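Local coordinates for putative uncharacterized protein (Mycobacterium abscessus, PDB 3RR6), which is of unknown function but probably acts as a metal-dependent isomerase or hydrolase of the fumarylacetoacetate hydrolase kind, at residues A33-E38 with T45-Q50; Y144-D149 with V246-E251; Q107-A112 with K166-F171. One frame throughout, in Å; residues are numbered along the deposited sequence.

From the N terminus, interaction 1 comes first: A33-E38 pairs with T45-Q50, closing a six-residue connection between antiparallel strands at the surface of the N-terminal region before the other contacts begin. The remaining four segments lie in the FAA hydrolase region and alternate along the chain, Q107-A112, Y144-D149, K166-F171, V246-E251, so that interactions 2 and 3 cross. Interaction 3 closes a loop of 53 residues and joins two turn regions; interaction 2 spans 96 residues and brings two sheets together in the interior. The crossing pair touch directly: Asp-149 OD2 and Lys-166 NZ form a 2.8 Å salt bridge. Interaction 1 stays about 14 Å from interaction 2, nearest atoms.

Interaction 1 of 3, residues A33-E38 with T45-Q50; sequences AREIAE and TFTGRQ. With EDO (1,2-ethanediol), chain L.
Glu-35 and Arg-49 meet across an antiparallel pairing interrupted by a beta bulge: the register shifts by two between the non-hydrogen-bonded pairs Arg-34/Gln-50 and Ile-36/Phe-46. The contact lies at the surface, where strand 32-36 also pairs with strand 15-22. With CG anti to the backbone N (chi1 -177°) and the rest of the chain extended, Glu-35 reaches Arg-49, which grips it side-on: Arg-49 NE donates to Glu-35 OE1 at 2.9 Å and Arg-49 NH1 to Glu-35 OE2 at 2.8 Å, the latter nearly straight and in the guanidinium plane. Thr-47 OG1 donates to Glu-35 OE1 at 2.6 Å from the opposite face of the carboxylate to Arg-49 NE. The same hydroxyl accepts from Arg-49 N, an ST turn at the Gly-48 corner between strands 46-47 and 49-52. Arg-34 has chi1 and chi2 both anti (-175° and -171°), which lays its CD over one face of the Phe-46 ring, 3.5 Å from the centroid, while its NE pairs with Glu-22. A water donates to Glu-35 O and Arg-49 O and accepts from Gly-48 N. Ala-37 N bonds Thr-45 O, and Ala-37 CB presses on Thr-47 CG2 at 3.5 Å, a tight contact.

Interaction 2 of 3, residues Y144-D149 with V246-E251; sequences YTIGND and VSVTIE
Ile-146 packing against Val-248 and Ile-250 marks a buried face-to-face contact between two beta-sheets of the FAA hydrolase fold, near the centre of the chain. Strand 141-152 pairs with strands 115-125 and 172-179 in one sheet, whereas strand 245-250 lies between 188-193 and 254-261 in the other. The two strand segments approach to 7.6 Å between axes, with directions 152° apart, so they run roughly antiparallel without pairing. Ile-146 supplies both branches: CG2, anti to its own backbone N, meets Val-248 CG1 at a tight 3.4 Å, while Ile-146 CD1 reaches Val-248 O at 3.6 Å. Val-248 presents that methyl because CG1 is anti to its backbone N (chi1 -176°). Ile-250 slides past Ile-146 in the opposite direction, its CD1 lying 3.9 Å from Ile-146 CG2. At the far end Asn-148 and Val-246 face each other tip to tip, Asn-148 ND2 being 3.9 Å from each valine methyl. The sheets are thus joined mainly by aliphatic packing, and the Asn-148 amide, the one polar side chain pointing into this contact, is supplied by Glu-118 N, which donates to OD1, and by a water that accepts from ND2 and donates to Val-246 O.

Interaction 3 of 3, residues Q107-A112 with K166-F171; sequences QLPPSA and KGHDTF. With EDO (1,2-ethanediol), chain E.
Thr-170 turns its OG1 between its own backbone N and carbonyl carbon (chi1 82°), where it meets Gln-107 N; His-168, with CG anti to the carbonyl carbon and its ring turned by a chi2 of -82°, offers a ring face to Pro-109. The hydroxyl thereby serves two backbones. Thr-170 OG1 accepts from Gln-107 N at 2.9 Å, the angle at hydrogen being 162°, and donates to Asp-169 O at 2.6 Å, in the carbonyl plane and on a lone pair. A water reinforces the junction by donating to both Gln-107 O and Asp-169 O, each 2.8 Å from it, so Asp-169 O receives hydrogens from the hydroxyl and the water.

The apolar half centres on Pro-109. Its CG sits over one face of the His-168 imidazole, 3.7 Å from the ring centroid and displaced toward the rim, in a CH-pi contact, while its CD meets the tip of Phe-171, with CZ at 3.5 Å. His-168 CB in turn covers the centre of the Phe-171 ring, so proline, imidazole and phenyl form one continuous cluster. Gln-107 O lies near the plane of the phenyl ring, at its edge, 3.7 Å from Phe-171 CE1. The imidazole is fixed from outside as well, because His-168 NE2 is hydrogen-bonded to His-155 ND1. Toward the surface, Ser-111 OG and O1 of an ethanediol, probably from the crystallisation liquor, share a 2.7 Å hydrogen bond.

Both chain segments are shaped by tight turns: a type I beta turn from Pro-109 to Ala-112 packs beside a type II turn from His-168 to Phe-171. This junction borders helix 163-167, and Lys-94 NZ bonds both Lys-166 O and Phe-171 O. The nearby acids Glu-118, Glu-120 and Asp-149 probably correspond to the metal-binding acids of fumarylacetoacetate hydrolase relatives, though no metal is present here.

Interaction 1 of 3, residues A33-E38 with T45-Q50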
ATOM      1  N   ALA A  33      -7.029  12.784 -16.166  1.00 26.99           N
ATOM      2  CA  ALA A  33      -5.643  12.449 -15.835  1.00 25.66           C
ATOM      3  C   ALA A  33      -4.726  13.372 -16.634  1.00 25.35           C
ATOM      4  O   ALA A  33      -4.753  13.359 -17.865  1.00 25.59           O
ATOM      5  CB  ALA A  33      -5.351  11.000 -16.173  1.00 25.22           C
ATOM      6  N   ARG A  34      -3.924  14.169 -15.933  1.00 24.34           N
ATOM      7  CA  ARG A  34      -3.065  15.182 -16.550  1.00 24.30           C
ATOM      8  C   ARG A  34      -1.610  14.711 -16.498  1.00 23.05           C
ATOM      9  O   ARG A  34      -1.065  14.503 -15.415  1.00 21.39           O
ATOM     10  CB  ARG A  34      -3.235  16.504 -15.799  1.00 24.83           C
ATOM     11  CG  ARG A  34      -2.492  17.694 -16.381  1.00 27.59           C
ATOM     12  CD  ARG A  34      -2.562  18.894 -15.437  1.00 29.80           C
ATOM     13  NE  ARG A  34      -3.932  19.362 -15.232  1.00 32.26           N
ATOM     14  CZ  ARG A  34      -4.541  20.303 -15.955  1.00 35.85           C
ATOM     15  NH1 ARG A  34      -3.920  20.909 -16.966  1.00 37.39           N
ATOM     16  NH2 ARG A  34      -5.793  20.640 -15.665  1.00 36.88           N
ATOM     17  N   GLU A  35      -0.988  14.539 -17.667  1.00 22.71           N
ATOM     18  CA  GLU A  35       0.357  13.983 -17.746  1.00 22.56           C
ATOM     19  C   GLU A  35       1.408  14.919 -17.148  1.00 21.96           C
ATOM     20  O   GLU A  35       1.472  16.105 -17.483  1.00 22.23           O
ATOM     21  CB  GLU A  35       0.728  13.648 -19.198  1.00 23.02           C
ATOM     22  CG  GLU A  35       2.098  12.999 -19.348  1.00 24.63           C
ATOM     23  CD  GLU A  35       2.476  12.717 -20.789  1.00 28.61           C
ATOM     24  OE1 GLU A  35       2.280  13.602 -21.648  1.00 30.36           O
ATOM     25  OE2 GLU A  35       2.986  11.607 -21.063  1.00 32.40           O
ATOM     26  N   ILE A  36       2.247  14.358 -16.285  1.00 21.14           N
ATOM     27  CA  ILE A  36       3.326  15.089 -15.642  1.00 21.12           C
ATOM     28  C   ILE A  36       4.603  14.995 -16.484  1.00 21.76           C
ATOM     29  O   ILE A  36       4.973  13.922 -16.969  1.00 21.74           O
ATOM     30  CB  ILE A  36       3.542  14.569 -14.198  1.00 19.95           C
ATOM     31  CG1 ILE A  36       2.391  15.046 -13.315  1.00 19.97           C
ATOM     32  CG2 ILE A  36       4.865  15.029 -13.611  1.00 19.72           C
ATOM     33  CD1 ILE A  36       2.328  14.348 -11.957  1.00 18.41           C
ATOM     34  N   ALA A  37       5.247  16.144 -16.682  1.00 22.16           N
ATOM     35  CA  ALA A  37       6.501  16.228 -17.418  1.00 22.82           C
ATOM     36  C   ALA A  37       7.703  15.980 -16.514  1.00 22.92           C
ATOM     37  O   ALA A  37       8.489  15.059 -16.756  1.00 23.96           O
ATOM     38  CB  ALA A  37       6.615  17.614 -18.094  1.00 23.28           C
ATOM     39  N   GLU A  38       7.855  16.806 -15.482  1.00 22.61           N
ATOM     40  CA  GLU A  38       9.026  16.750 -14.612  1.00 22.51           C
ATOM     41  C   GLU A  38       8.667  16.961 -13.146  1.00 21.77           C
ATOM     42  O   GLU A  38       7.570  17.418 -12.818  1.00 20.63           O
ATOM     43  CB  GLU A  38      10.047  17.814 -15.022  1.00 23.50           C
ATOM     44  CG  GLU A  38      10.684  17.596 -16.380  1.00 25.24           C
ATOM     45  CD  GLU A  38      11.689  18.683 -16.707  1.00 27.13           C
ATOM     46  OE1 GLU A  38      12.849  18.612 -16.232  1.00 28.94           O
ATOM     47  OE2 GLU A  38      11.311  19.621 -17.434  1.00 28.90           O
ATOM     48  N   THR A  45       5.417  19.629 -12.964  1.00 20.09           N
ATOM     49  CA  THR A  45       5.026  20.388 -14.143  1.00 20.21           C
ATOM     50  C   THR A  45       4.360  19.425 -15.101  1.00 20.19           C
ATOM     51  O   THR A  45       4.463  18.207 -14.931  1.00 19.49           O
ATOM     52  CB  THR A  45       6.236  21.035 -14.831  1.00 20.39           C
ATOM     53  OG1 THR A  45       7.168  20.021 -15.226  1.00 20.16           O
ATOM     54  CG2 THR A  45       6.914  22.029 -13.890  1.00 20.75           C
ATOM     55  N   PHE A  46       3.681  19.965 -16.108  1.00 20.36           N
ATOM     56  CA  PHE A  46       2.831  19.176 -16.986  1.00 21.07           C
ATOM     57  C   PHE A  46       3.241  19.304 -18.454  1.00 22.24           C
ATOM     58  O   PHE A  46       3.706  20.353 -18.889  1.00 22.28           O
ATOM     59  CB  PHE A  46       1.377  19.599 -16.770  1.00 20.94           C
ATOM     60  CG  PHE A  46       0.929  19.450 -15.340  1.00 21.41           C
ATOM     61  CD1 PHE A  46       0.628  18.193 -14.833  1.00 21.70           C
ATOM     62  CD2 PHE A  46       0.861  20.546 -14.493  1.00 22.71           C
ATOM     63  CE1 PHE A  46       0.247  18.036 -13.515  1.00 21.68           C
ATOM     64  CE2 PHE A  46       0.470  20.393 -13.164  1.00 23.68           C
ATOM     65  CZ  PHE A  46       0.168  19.130 -12.680  1.00 23.22           C
ATOM     66  N   THR A  47       3.064  18.223 -19.211  1.00 22.89           N
ATOM     67  CA  THR A  47       3.393  18.218 -20.641  1.00 24.45           C
ATOM     68  C   THR A  47       2.321  18.908 -21.490  1.00 25.87           C
ATOM     69  O   THR A  47       2.600  19.378 -22.604  1.00 26.46           O
ATOM     70  CB  THR A  47       3.534  16.778 -21.180  1.00 24.27           C
ATOM     71  OG1 THR A  47       2.267  16.124 -21.102  1.00 24.68           O
ATOM     72  CG2 THR A  47       4.575  15.991 -20.398  1.00 24.26           C
ATOM     73  N   GLY A  48       1.092  18.956 -20.978  1.00 26.57           N
ATOM     74  CA  GLY A  48      -0.045  19.480 -21.722  1.00 28.40           C
ATOM     75  C   GLY A  48      -1.019  18.405 -22.178  1.00 29.14           C
ATOM     76  O   GLY A  48      -2.169  18.715 -22.493  1.00 30.29           O
ATOM     77  N   ARG A  49      -0.558  17.153 -22.227  1.00 29.56           N
ATOM     78  CA  ARG A  49      -1.424  16.022 -22.563  1.00 30.21           C
ATOM     79  C   ARG A  49      -2.350  15.710 -21.395  1.00 29.77           C
ATOM     80  O   ARG A  49      -1.939  15.781 -20.234  1.00 28.51           O
ATOM     81  CB  ARG A  49      -0.610  14.764 -22.890  1.00 30.53           C
ATOM     82  CG  ARG A  49       0.164  14.820 -24.201  1.00 33.51           C
ATOM     83  CD  ARG A  49       0.315  13.426 -24.834  1.00 35.98           C
ATOM     84  NE  ARG A  49       1.076  12.496 -24.001  1.00 37.80           N
ATOM     85  CZ  ARG A  49       1.461  11.276 -24.378  1.00 39.03           C
ATOM     86  NH1 ARG A  49       2.151  10.508 -23.543  1.00 39.37           N
ATOM     87  NH2 ARG A  49       1.162  10.815 -25.591  1.00 41.14           N
ATOM     88  N   GLN A  50      -3.595  15.376 -21.711  1.00 30.24           N
ATOM     89  CA  GLN A  50      -4.534  14.871 -20.716  1.00 30.27           C
ATOM     90  C   GLN A  50      -5.548  13.934 -21.360  1.00 30.70           C
ATOM     91  O   GLN A  50      -5.775  13.982 -22.574  1.00 31.03           O
ATOM     92  CB  GLN A  50      -5.258  16.018 -20.009  1.00 30.64           C
ATOM     93  CG  GLN A  50      -6.144  16.864 -20.915  1.00 32.75           C
ATOM     94  CD  GLN A  50      -6.917  17.914 -20.146  1.00 34.58           C
ATOM     95  OE1 GLN A  50      -6.355  18.920 -19.712  1.00 37.64           O
ATOM     96  NE2 GLN A  50      -8.211  17.687 -19.973  1.00 35.15           N
TER
HETATM   97  C1  EDO L 272       7.071  11.278 -15.829  1.00 41.97           C
HETATM   98  O1  EDO L 272       6.969   9.907 -16.232  1.00 41.74           O
HETATM   99  C2  EDO L 272       7.841  11.402 -14.521  1.00 41.59           C
HETATM  100  O2  EDO L 272       8.696  12.553 -14.594  1.00 41.69           O
HETATM  101  O   HOH W   1      -0.352  17.540 -18.963  1.00 15.64           O
HETATM  102  O   HOH W   2       9.473  21.226 -16.293  0.50 14.16           O

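Interaction 2 of 3, residues Y144-D149 with V246-E251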
ATOM      1  N   TYR A 144       0.242   9.044   0.428  1.00 11.37           N
ATOM      2  CA  TYR A 144      -0.295   7.776   0.939  1.00 11.18           C
ATOM      3  C   TYR A 144      -1.148   7.110  -0.113  1.00 11.23           C
ATOM      4  O   TYR A 144      -1.841   7.774  -0.879  1.00 11.57           O
ATOM      5  CB  TYR A 144      -1.123   7.999   2.212  1.00 11.75           C
ATOM      6  CG  TYR A 144      -0.301   8.650   3.287  1.00 11.77           C
ATOM      7  CD1 TYR A 144       0.498   7.893   4.127  1.00 12.57           C
ATOM      8  CD2 TYR A 144      -0.245  10.029   3.397  1.00 13.81           C
ATOM      9  CE1 TYR A 144       1.296   8.485   5.081  1.00 12.75           C
ATOM     10  CE2 TYR A 144       0.566  10.634   4.350  1.00 13.66           C
ATOM     11  CZ  TYR A 144       1.333   9.860   5.176  1.00 14.03           C
ATOM     12  OH  TYR A 144       2.140  10.461   6.116  1.00 14.57           O
ATOM     13  N   THR A 145      -1.071   5.789  -0.145  1.00 10.60           N
ATOM     14  CA  THR A 145      -1.934   4.990  -1.012  1.00 11.01           C
ATOM     15  C   THR A 145      -2.418   3.768  -0.227  1.00 10.64           C
ATOM     16  O   THR A 145      -2.281   3.718   1.005  1.00 10.95           O
ATOM     17  CB  THR A 145      -1.231   4.661  -2.368  1.00 11.10           C
ATOM     18  OG1 THR A 145      -2.198   4.165  -3.310  1.00 12.30           O
ATOM     19  CG2 THR A 145      -0.091   3.652  -2.226  1.00 12.18           C
ATOM     20  N   ILE A 146      -3.021   2.810  -0.924  1.00 10.78           N
ATOM     21  CA  ILE A 146      -3.555   1.606  -0.289  1.00 10.94           C
ATOM     22  C   ILE A 146      -2.734   0.413  -0.762  1.00 10.95           C
ATOM     23  O   ILE A 146      -2.280   0.377  -1.908  1.00 10.84           O
ATOM     24  CB  ILE A 146      -5.040   1.386  -0.638  1.00 11.01           C
ATOM     25  CG1 ILE A 146      -5.817   2.688  -0.499  1.00 11.51           C
ATOM     26  CG2 ILE A 146      -5.646   0.273   0.250  1.00 11.95           C
ATOM     27  CD1 ILE A 146      -7.282   2.584  -0.889  1.00 12.11           C
ATOM     28  N   GLY A 147      -2.522  -0.545   0.131  1.00 10.85           N
ATOM     29  CA  GLY A 147      -1.871  -1.801  -0.213  1.00 11.16           C
ATOM     30  C   GLY A 147      -2.636  -2.998   0.315  1.00 11.75           C
ATOM     31  O   GLY A 147      -3.504  -2.868   1.176  1.00 12.09           O
ATOM     32  N   ASN A 148      -2.308  -4.169  -0.220  1.00 11.98           N
ATOM     33  CA  ASN A 148      -2.836  -5.446   0.266  1.00 12.03           C
ATOM     34  C   ASN A 148      -1.639  -6.386   0.415  1.00 11.78           C
ATOM     35  O   ASN A 148      -1.045  -6.795  -0.583  1.00 12.46           O
ATOM     36  CB  ASN A 148      -3.868  -5.970  -0.737  1.00 12.18           C
ATOM     37  CG  ASN A 148      -4.707  -7.132  -0.220  1.00 12.67           C
ATOM     38  OD1 ASN A 148      -4.382  -7.763   0.778  1.00 13.04           O
ATOM     39  ND2 ASN A 148      -5.797  -7.437  -0.942  1.00 14.11           N
ATOM     40  N   ASP A 149      -1.250  -6.684   1.651  1.00 11.91           N
ATOM     41  CA  ASP A 149      -0.093  -7.547   1.922  1.00 11.83           C
ATOM     42  C   ASP A 149      -0.550  -9.000   1.835  1.00 12.02           C
ATOM     43  O   ASP A 149      -0.723  -9.687   2.851  1.00 12.13           O
ATOM     44  CB  ASP A 149       0.521  -7.230   3.293  1.00 12.44           C
ATOM     45  CG  ASP A 149       1.773  -8.062   3.612  1.00 13.38           C
ATOM     46  OD1 ASP A 149       2.294  -8.797   2.753  1.00 14.60           O
ATOM     47  OD2 ASP A 149       2.251  -7.977   4.770  1.00 15.81           O
ATOM     48  N   VAL A 246     -11.489  -8.915  -3.794  1.00 14.22           N
ATOM     49  CA  VAL A 246     -11.098  -8.338  -2.514  1.00 14.00           C
ATOM     50  C   VAL A 246     -10.796  -6.863  -2.718  1.00 14.24           C
ATOM     51  O   VAL A 246     -10.063  -6.488  -3.644  1.00 14.65           O
ATOM     52  CB  VAL A 246      -9.911  -9.094  -1.859  1.00 13.74           C
ATOM     53  CG1 VAL A 246      -8.707  -9.179  -2.785  1.00 13.83           C
ATOM     54  CG2 VAL A 246      -9.526  -8.465  -0.510  1.00 14.01           C
ATOM     55  N   SER A 247     -11.383  -6.026  -1.867  1.00 13.86           N
ATOM     56  CA  SER A 247     -11.152  -4.600  -1.948  1.00 14.56           C
ATOM     57  C   SER A 247     -10.757  -4.042  -0.598  1.00 14.07           C
ATOM     58  O   SER A 247     -11.171  -4.547   0.450  1.00 15.99           O
ATOM     59  CB  SER A 247     -12.387  -3.875  -2.469  1.00 15.53           C
ATOM     60  OG  SER A 247     -13.432  -3.876  -1.521  1.00 17.68           O
ATOM     61  N   VAL A 248      -9.925  -3.012  -0.637  1.00 12.74           N
ATOM     62  CA  VAL A 248      -9.487  -2.310   0.550  1.00 12.37           C
ATOM     63  C   VAL A 248      -9.809  -0.846   0.328  1.00 12.53           C
ATOM     64  O   VAL A 248      -9.427  -0.274  -0.689  1.00 12.74           O
ATOM     65  CB  VAL A 248      -7.971  -2.490   0.803  1.00 11.70           C
ATOM     66  CG1 VAL A 248      -7.557  -1.822   2.106  1.00 12.31           C
ATOM     67  CG2 VAL A 248      -7.586  -3.990   0.824  1.00 12.50           C
ATOM     68  N   THR A 249     -10.524  -0.251   1.274  1.00 12.47           N
ATOM     69  CA  THR A 249     -10.959   1.137   1.166  1.00 12.87           C
ATOM     70  C   THR A 249     -10.354   1.929   2.328  1.00 12.63           C
ATOM     71  O   THR A 249     -10.412   1.509   3.487  1.00 12.78           O
ATOM     72  CB  THR A 249     -12.503   1.238   1.173  1.00 13.81           C
ATOM     73  OG1 THR A 249     -13.032   0.499   0.058  1.00 14.29           O
ATOM     74  CG2 THR A 249     -12.964   2.692   1.112  1.00 15.10           C
ATOM     75  N   ILE A 250      -9.745   3.068   2.014  1.00 12.30           N
ATOM     76  CA  ILE A 250      -9.217   3.955   3.048  1.00 12.47           C
ATOM     77  C   ILE A 250      -9.814   5.343   2.884  1.00 12.98           C
ATOM     78  O   ILE A 250      -9.788   5.929   1.798  1.00 13.23           O
ATOM     79  CB  ILE A 250      -7.663   4.018   3.045  1.00 11.99           C
ATOM     80  CG1 ILE A 250      -7.085   2.629   3.317  1.00 12.00           C
ATOM     81  CG2 ILE A 250      -7.154   5.019   4.105  1.00 12.54           C
ATOM     82  CD1 ILE A 250      -5.560   2.567   3.399  1.00 12.14           C
ATOM     83  N   GLU A 251     -10.371   5.844   3.982  1.00 13.55           N
ATOM     84  CA  GLU A 251     -10.925   7.184   4.065  1.00 14.68           C
ATOM     85  C   GLU A 251      -9.931   8.215   3.534  1.00 14.81           C
ATOM     86  O   GLU A 251      -8.757   8.223   3.925  1.00 14.65           O
ATOM     87  CB  GLU A 251     -11.270   7.485   5.535  1.00 15.29           C
ATOM     88  CG  GLU A 251     -11.888   8.841   5.777  1.00 16.98           C
ATOM     89  CD  GLU A 251     -12.203   9.093   7.238  1.00 19.83           C
ATOM     90  OE1 GLU A 251     -11.956   8.201   8.086  1.00 18.97           O
ATOM     91  OE2 GLU A 251     -12.717  10.198   7.542  1.00 22.47           O
TER
HETATM   92  O   HOH W   3      -6.885  -5.826  -3.150  1.00 15.76           O

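Interaction 3 of 3, residues Q107-A112 with K166-F171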
ATOM      1  N   GLN A 107      -2.939 -13.673  -8.412  1.00 14.14           N
ATOM      2  CA  GLN A 107      -2.798 -15.036  -8.930  0.50 14.88           C
ATOM      3  C   GLN A 107      -2.340 -15.969  -7.824  1.00 15.02           C
ATOM      4  O   GLN A 107      -1.200 -15.874  -7.346  1.00 15.05           O
ATOM      5  CB  GLN A 107      -1.797 -15.076 -10.087  0.50 15.29           C
ATOM      6  CG  GLN A 107      -2.236 -14.321 -11.333  0.50 16.14           C
ATOM      7  CD  GLN A 107      -3.328 -15.027 -12.117  0.50 17.98           C
ATOM      8  OE1 GLN A 107      -3.716 -16.158 -11.806  0.50 19.80           O
ATOM      9  NE2 GLN A 107      -3.840 -14.352 -13.136  0.50 19.02           N
ATOM     10  N   LEU A 108      -3.221 -16.876  -7.405  1.00 14.90           N
ATOM     11  CA  LEU A 108      -2.880 -17.797  -6.336  1.00 15.39           C
ATOM     12  C   LEU A 108      -1.933 -18.874  -6.864  1.00 16.60           C
ATOM     13  O   LEU A 108      -2.272 -19.576  -7.819  1.00 17.15           O
ATOM     14  CB  LEU A 108      -4.138 -18.424  -5.735  1.00 15.62           C
ATOM     15  CG  LEU A 108      -5.178 -17.446  -5.181  1.00 15.43           C
ATOM     16  CD1 LEU A 108      -6.311 -18.233  -4.523  1.00 17.06           C
ATOM     17  CD2 LEU A 108      -4.550 -16.456  -4.192  1.00 16.27           C
ATOM     18  N   PRO A 109      -0.744 -18.997  -6.254  1.00 17.23           N
ATOM     19  CA  PRO A 109       0.266 -19.949  -6.710  1.00 18.66           C
ATOM     20  C   PRO A 109      -0.165 -21.393  -6.546  1.00 18.62           C
ATOM     21  O   PRO A 109      -0.809 -21.718  -5.560  1.00 17.72           O
ATOM     22  CB  PRO A 109       1.449 -19.669  -5.765  1.00 18.83           C
ATOM     23  CG  PRO A 109       1.231 -18.374  -5.240  1.00 18.95           C
ATOM     24  CD  PRO A 109      -0.228 -18.174  -5.146  1.00 17.37           C
ATOM     25  N   PRO A 110       0.209 -22.272  -7.492  1.00 19.97           N
ATOM     26  CA  PRO A 110      -0.142 -23.678  -7.309  1.00 20.59           C
ATOM     27  C   PRO A 110       0.470 -24.307  -6.056  1.00 20.36           C
ATOM     28  O   PRO A 110      -0.070 -25.289  -5.551  1.00 21.52           O
ATOM     29  CB  PRO A 110       0.394 -24.366  -8.576  1.00 21.35           C
ATOM     30  CG  PRO A 110       1.174 -23.384  -9.300  1.00 21.44           C
ATOM     31  CD  PRO A 110       0.951 -22.022  -8.738  1.00 20.62           C
ATOM     32  N   SER A 111       1.567 -23.739  -5.560  1.00 19.26           N
ATOM     33  CA  SER A 111       2.211 -24.247  -4.356  1.00 19.03           C
ATOM     34  C   SER A 111       1.600 -23.724  -3.051  1.00 18.40           C
ATOM     35  O   SER A 111       1.993 -24.176  -1.975  1.00 18.26           O
ATOM     36  CB  SER A 111       3.704 -23.920  -4.374  1.00 18.96           C
ATOM     37  OG  SER A 111       3.934 -22.523  -4.317  1.00 18.46           O
ATOM     38  N   ALA A 112       0.657 -22.784  -3.147  1.00 18.28           N
ATOM     39  CA  ALA A 112       0.041 -22.174  -1.961  1.00 18.46           C
ATOM     40  C   ALA A 112      -1.367 -22.697  -1.741  1.00 19.03           C
ATOM     41  O   ALA A 112      -2.198 -22.644  -2.649  1.00 19.86           O
ATOM     42  CB  ALA A 112       0.002 -20.656  -2.097  1.00 18.07           C
ATOM     43  N   LYS A 166       5.044 -13.889   1.297  1.00 10.89           N
ATOM     44  CA  LYS A 166       4.595 -12.547   0.942  1.00 11.42           C
ATOM     45  C   LYS A 166       5.168 -12.044  -0.371  1.00 11.30           C
ATOM     46  O   LYS A 166       4.845 -10.931  -0.802  1.00 11.87           O
ATOM     47  CB  LYS A 166       4.957 -11.594   2.076  1.00 12.09           C
ATOM     48  CG  LYS A 166       4.148 -11.868   3.344  1.00 14.07           C
ATOM     49  CD  LYS A 166       4.627 -11.011   4.457  1.00 16.09           C
ATOM     50  CE  LYS A 166       3.825 -11.228   5.724  1.00 16.29           C
ATOM     51  NZ  LYS A 166       2.433 -10.674   5.670  1.00 16.62           N
ATOM     52  N   GLY A 167       5.985 -12.872  -1.027  1.00 11.16           N
ATOM     53  CA  GLY A 167       6.805 -12.420  -2.147  1.00 11.25           C
ATOM     54  C   GLY A 167       6.443 -12.931  -3.527  1.00 11.44           C
ATOM     55  O   GLY A 167       7.139 -12.627  -4.506  1.00 11.77           O
ATOM     56  N   HIS A 168       5.378 -13.718  -3.620  1.00 10.89           N
ATOM     57  CA  HIS A 168       4.900 -14.214  -4.904  1.00 10.80           C
ATOM     58  C   HIS A 168       4.485 -13.055  -5.812  1.00 10.66           C
ATOM     59  O   HIS A 168       3.987 -12.031  -5.346  1.00 10.58           O
ATOM     60  CB  HIS A 168       3.714 -15.164  -4.705  1.00 11.20           C
ATOM     61  CG  HIS A 168       4.055 -16.399  -3.933  1.00 11.05           C
ATOM     62  ND1 HIS A 168       4.637 -17.503  -4.512  1.00 12.13           N
ATOM     63  CD2 HIS A 168       3.882 -16.703  -2.624  1.00 11.72           C
ATOM     64  CE1 HIS A 168       4.822 -18.431  -3.589  1.00 11.88           C
ATOM     65  NE2 HIS A 168       4.372 -17.972  -2.434  1.00 11.54           N
ATOM     66  N   ASP A 169       4.722 -13.192  -7.112  1.00 10.81           N
ATOM     67  CA  ASP A 169       4.221 -12.207  -8.058  1.00 11.45           C
ATOM     68  C   ASP A 169       2.714 -11.999  -7.790  1.00 11.61           C
ATOM     69  O   ASP A 169       1.986 -12.957  -7.498  1.00 12.01           O
ATOM     70  CB  ASP A 169       4.430 -12.664  -9.505  1.00 12.13           C
ATOM     71  CG  ASP A 169       5.876 -12.559  -9.998  1.00 13.15           C
ATOM     72  OD1 ASP A 169       6.809 -12.210  -9.246  1.00 11.38           O
ATOM     73  OD2 ASP A 169       6.067 -12.839 -11.208  1.00 14.02           O
ATOM     74  N   THR A 170       2.289 -10.740  -7.881  1.00 11.36           N
ATOM     75  CA  THR A 170       0.907 -10.272  -7.643  1.00 11.22           C
ATOM     76  C   THR A 170       0.487 -10.140  -6.182  1.00 11.17           C
ATOM     77  O   THR A 170      -0.631  -9.701  -5.915  1.00 11.30           O
ATOM     78  CB  THR A 170      -0.193 -11.079  -8.419  1.00 11.73           C
ATOM     79  OG1 THR A 170      -0.521 -12.299  -7.727  1.00 11.81           O
ATOM     80  CG2 THR A 170       0.223 -11.364  -9.844  1.00 12.57           C
ATOM     81  N   PHE A 171       1.363 -10.467  -5.237  1.00 10.32           N
ATOM     82  CA  PHE A 171       0.989 -10.390  -3.814  1.00 10.36           C
ATOM     83  C   PHE A 171       1.112  -8.996  -3.173  1.00 10.66           C
ATOM     84  O   PHE A 171       0.966  -8.874  -1.962  1.00 10.97           O
ATOM     85  CB  PHE A 171       1.750 -11.441  -2.989  1.00 10.70           C
ATOM     86  CG  PHE A 171       1.137 -12.826  -3.028  1.00 10.70           C
ATOM     87  CD1 PHE A 171       0.335 -13.262  -4.084  1.00 11.91           C
ATOM     88  CD2 PHE A 171       1.378 -13.701  -1.983  1.00 11.23           C
ATOM     89  CE1 PHE A 171      -0.210 -14.537  -4.079  1.00 13.31           C
ATOM     90  CE2 PHE A 171       0.834 -14.972  -1.978  1.00 11.61           C
ATOM     91  CZ  PHE A 171       0.046 -15.390  -3.024  1.00 12.71           C
TER
HETATM   92  C1  EDO E 265       7.391 -21.814  -4.581  1.00 21.63           C
HETATM   93  O1  EDO E 265       6.420 -21.651  -3.548  1.00 17.04           O
HETATM   94  C2  EDO E 265       8.071 -23.157  -4.419  1.00 24.70           C
HETATM   95  O2  EDO E 265       7.132 -24.213  -4.696  1.00 26.73           O
HETATM   96  O   HOH W   4       1.466 -15.639  -8.025  1.00 16.79           O